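Long-range contact in methylated RNA-binding protein 1 (Saccharomyces cerevisiae S288c, PDB 4RCM), which binds RNA carrying N6-methyladenosine through its YTH domain and lowers the stability of PHO4 mRNA, thereby regulating phosphate metabolism: residues A[18-23]-A[137-142]. Numbering follows the deposited sequence. Where two conformers were deposited one is given.
Sequences FFVIKS and QEIPYS. With nucleotides of chain C.
Two backbone hydrogen bonds tie residues 137-139 antiparallel to strand 17-23. Val20 N gives its hydrogen to Gln137 O at 2.9 Å, lying in the carbonyl plane with 163° at the hydrogen; Ile139 N reaches Phe18 O at 2.6 Å, equally straight but from above the carbonyl plane. Between them Phe19 and Glu138 form a non-hydrogen-bonded pair, their CA atoms 4.4 Å apart. On the other side of the Phe18-Ile139 pair a water bridges the backbone, accepting from Phe18 N and donating to Ile139 O and to Glu138 OE2.

Apolar packing differs on the two faces. With CG beside its backbone N (chi1 -58°), Phe19 brings its CD2-CE2 side against Glu138, CE2 lying 3.6 Å from Glu138 CB. The Glu138 chain runs extended, its carboxylate turned 41° from the ring plane, and OE1 goes on to a salt bridge with Arg17. Leu48 and Ala51 of helix 42-53 also touch Phe19, so an alanine here would probably loosen the packing among the sheet edge, the aliphatic part of Glu138 and that helix. On the other face Phe18 CB meets Ile139 CB at 3.8 Å, and farther out Phe18 CE2 meets Tyr141 CD1 at 3.7 Å, the two rings crossing obliquely. Ile139 CD1 approaches Val20 CG2 at 4.1 Å.

Past Ile139 the chain turns away, with Pro140 at the N-cap position of helix 141-151. The short, weakly bonded strand 138-139 lies at one edge of the mixed six-stranded sheet of the YTH domain, a member of the PUA clan. Strand 17-23, bonded across its other side to strand 61-67, continues to Lys22 and Ser23 at the methyladenosine site, where Lys22 O lies 3.1 Å from C2' of nucleotide 6MZ3 of chain C.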
loop_
_atom_site.group_PDB
_atom_site.type_symbol
_atom_site.label_atom_id
_atom_site.label_comp_id
_atom_site.label_asym_id
_atom_site.label_seq_id
_atom_site.Cartn_x
_atom_site.Cartn_y
_atom_site.Cartn_z
ATOM N N PHE A 18 -6.640 2.510 6.004
ATOM C CA PHE A 18 -5.227 2.317 5.628
ATOM C C PHE A 18 -4.773 0.929 6.041
ATOM O O PHE A 18 -4.937 0.544 7.203
ATOM C CB PHE A 18 -4.332 3.322 6.351
ATOM C CG PHE A 18 -4.612 4.745 6.002
ATOM C CD1 PHE A 18 -3.980 5.340 4.938
ATOM C CD2 PHE A 18 -5.508 5.498 6.760
ATOM C CE1 PHE A 18 -4.267 6.639 4.595
ATOM C CE2 PHE A 18 -5.769 6.818 6.438
ATOM C CZ PHE A 18 -5.126 7.404 5.362
ATOM N N PHE A 19 -4.121 0.220 5.119
ATOM C CA PHE A 19 -3.533 -1.089 5.403
ATOM C C PHE A 19 -2.142 -1.164 4.868
ATOM O O PHE A 19 -1.832 -0.539 3.845
ATOM C CB PHE A 19 -4.314 -2.197 4.726
ATOM C CG PHE A 19 -5.741 -2.241 5.123
ATOM C CD1 PHE A 19 -6.675 -1.495 4.428
ATOM C CD2 PHE A 19 -6.153 -3.018 6.186
ATOM C CE1 PHE A 19 -8.007 -1.499 4.786
ATOM C CE2 PHE A 19 -7.481 -3.057 6.538
ATOM C CZ PHE A 19 -8.410 -2.303 5.843
ATOM N N VAL A 20 -1.306 -1.954 5.530
ATOM C CA VAL A 20 0.028 -2.253 5.018
ATOM C C VAL A 20 -0.078 -3.426 4.042
ATOM O O VAL A 20 -0.871 -4.331 4.267
ATOM C CB VAL A 20 1.040 -2.585 6.140
ATOM C CG1 VAL A 20 2.286 -3.269 5.604
ATOM C CG2 VAL A 20 1.430 -1.316 6.856
ATOM N N ILE A 21 0.756 -3.399 2.993
ATOM C CA ILE A 21 0.903 -4.552 2.036
ATOM C C ILE A 21 2.359 -4.977 2.156
ATOM O O ILE A 21 3.261 -4.128 2.042
ATOM C CB ILE A 21 0.573 -4.201 0.558
ATOM C CG1 ILE A 21 -0.883 -3.784 0.396
ATOM C CG2 ILE A 21 0.849 -5.387 -0.384
ATOM C CD1 ILE A 21 -1.919 -4.862 0.661
ATOM N N LYS A 22 2.597 -6.274 2.431
ATOM C CA LYS A 22 4.000 -6.780 2.472
ATOM C C LYS A 22 4.140 -7.693 1.277
ATOM O O LYS A 22 3.365 -8.680 1.112
ATOM C CB LYS A 22 4.315 -7.569 3.755
ATOM C CG LYS A 22 4.140 -6.820 5.055
ATOM C CD LYS A 22 5.052 -5.598 5.161
ATOM C CE LYS A 22 6.544 -5.938 5.199
ATOM N NZ LYS A 22 7.388 -4.746 5.535
ATOM N N SER A 23 5.027 -7.311 0.396
ATOM C CA SER A 23 5.313 -8.099 -0.799
ATOM C C SER A 23 6.593 -8.896 -0.605
ATOM O O SER A 23 7.585 -8.368 -0.044
ATOM C CB SER A 23 5.489 -7.162 -2.005
ATOM O OG SER A 23 6.000 -7.875 -3.107
ATOM N N GLN A 137 -2.240 -5.556 7.701
ATOM C CA GLN A 137 -2.404 -4.954 8.999
ATOM C C GLN A 137 -3.085 -3.602 8.819
ATOM O O GLN A 137 -2.572 -2.756 8.051
ATOM C CB GLN A 137 -1.004 -4.735 9.630
ATOM C CG GLN A 137 -0.972 -3.825 10.828
ATOM C CD GLN A 137 -1.802 -4.344 11.986
ATOM O OE1 GLN A 137 -2.685 -3.636 12.504
ATOM N NE2 GLN A 137 -1.517 -5.568 12.410
ATOM N N GLU A 138 -4.201 -3.390 9.510
ATOM C CA GLU A 138 -4.881 -2.063 9.446
ATOM C C GLU A 138 -4.195 -0.993 10.260
ATOM O O GLU A 138 -3.749 -1.230 11.396
ATOM C CB GLU A 138 -6.334 -2.111 9.860
ATOM C CG GLU A 138 -7.023 -0.750 9.719
ATOM C CD GLU A 138 -8.524 -0.816 9.595
ATOM O OE1 GLU A 138 -9.113 -1.890 9.748
ATOM O OE2 GLU A 138 -9.128 0.230 9.307
ATOM N N ILE A 139 -4.161 0.206 9.688
ATOM C CA ILE A 139 -3.495 1.340 10.284
ATOM C C ILE A 139 -4.547 2.460 10.577
ATOM O O ILE A 139 -5.213 2.957 9.663
ATOM C CB ILE A 139 -2.408 1.914 9.362
ATOM C CG1 ILE A 139 -1.353 0.849 8.949
ATOM C CG2 ILE A 139 -1.761 3.121 10.008
ATOM C CD1 ILE A 139 -0.460 0.314 10.056
ATOM N N PRO A 140 -4.693 2.851 11.849
ATOM C CA PRO A 140 -5.716 3.873 12.192
ATOM C C PRO A 140 -5.635 5.133 11.316
ATOM O O PRO A 140 -4.560 5.585 11.008
ATOM C CB PRO A 140 -5.361 4.268 13.641
ATOM C CG PRO A 140 -4.495 3.178 14.166
ATOM C CD PRO A 140 -3.728 2.658 12.954
ATOM N N TYR A 141 -6.781 5.734 11.005
ATOM C CA TYR A 141 -6.837 6.879 10.107
ATOM C C TYR A 141 -5.793 7.953 10.395
ATOM O O TYR A 141 -4.967 8.316 9.517
ATOM C CB TYR A 141 -8.247 7.466 10.188
ATOM C CG TYR A 141 -8.480 8.627 9.299
ATOM C CD1 TYR A 141 -8.742 8.470 7.932
ATOM C CD2 TYR A 141 -8.455 9.909 9.822
ATOM C CE1 TYR A 141 -8.972 9.590 7.115
ATOM C CE2 TYR A 141 -8.693 11.020 9.030
ATOM C CZ TYR A 141 -8.948 10.875 7.686
ATOM O OH TYR A 141 -9.112 12.031 6.975
ATOM N N SER A 142 -5.786 8.432 11.636
ATOM C CA SER A 142 -4.876 9.540 11.979
ATOM C C SER A 142 -3.388 9.234 11.749
ATOM O O SER A 142 -2.658 10.123 11.256
ATOM C CB SER A 142 -5.136 10.086 13.394
ATOM O OG SER A 142 -4.981 9.099 14.382
ATOM C C2 6MZ C 3 4.233 -11.343 -3.113
ATOM C C4 6MZ C 3 2.870 -11.409 -1.184
ATOM C C5 6MZ C 3 1.684 -11.100 -1.997
ATOM N N9 6MZ C 3 2.429 -11.505 0.085
ATOM N N3 6MZ C 3 4.107 -11.516 -1.794
ATOM N N1 6MZ C 3 3.186 -11.067 -3.922
ATOM C C6 6MZ C 3 1.921 -10.934 -3.463
ATOM N N6 6MZ C 3 0.873 -10.694 -4.284
ATOM C C9 6MZ C 3 0.984 -10.727 -5.725
ATOM N N7 6MZ C 3 0.607 -11.061 -1.163
ATOM C C8 6MZ C 3 1.086 -11.318 0.096
ATOM O "O5'" 6MZ C 3 1.608 -15.246 4.122
ATOM C "C5'" 6MZ C 3 1.769 -14.695 2.792
ATOM C "C4'" 6MZ C 3 2.919 -13.678 2.751
ATOM O "O4'" 6MZ C 3 3.222 -13.315 1.388
ATOM C "C1'" 6MZ C 3 3.355 -11.878 1.233
ATOM C "C2'" 6MZ C 3 3.152 -11.318 2.654
ATOM O "O2'" 6MZ C 3 4.415 -11.074 3.330
ATOM C "C3'" 6MZ C 3 2.620 -12.391 3.537
ATOM O "O3'" 6MZ C 3 3.349 -12.233 4.785
HETATM O O HOH W 1 -7.901 2.215 8.624
#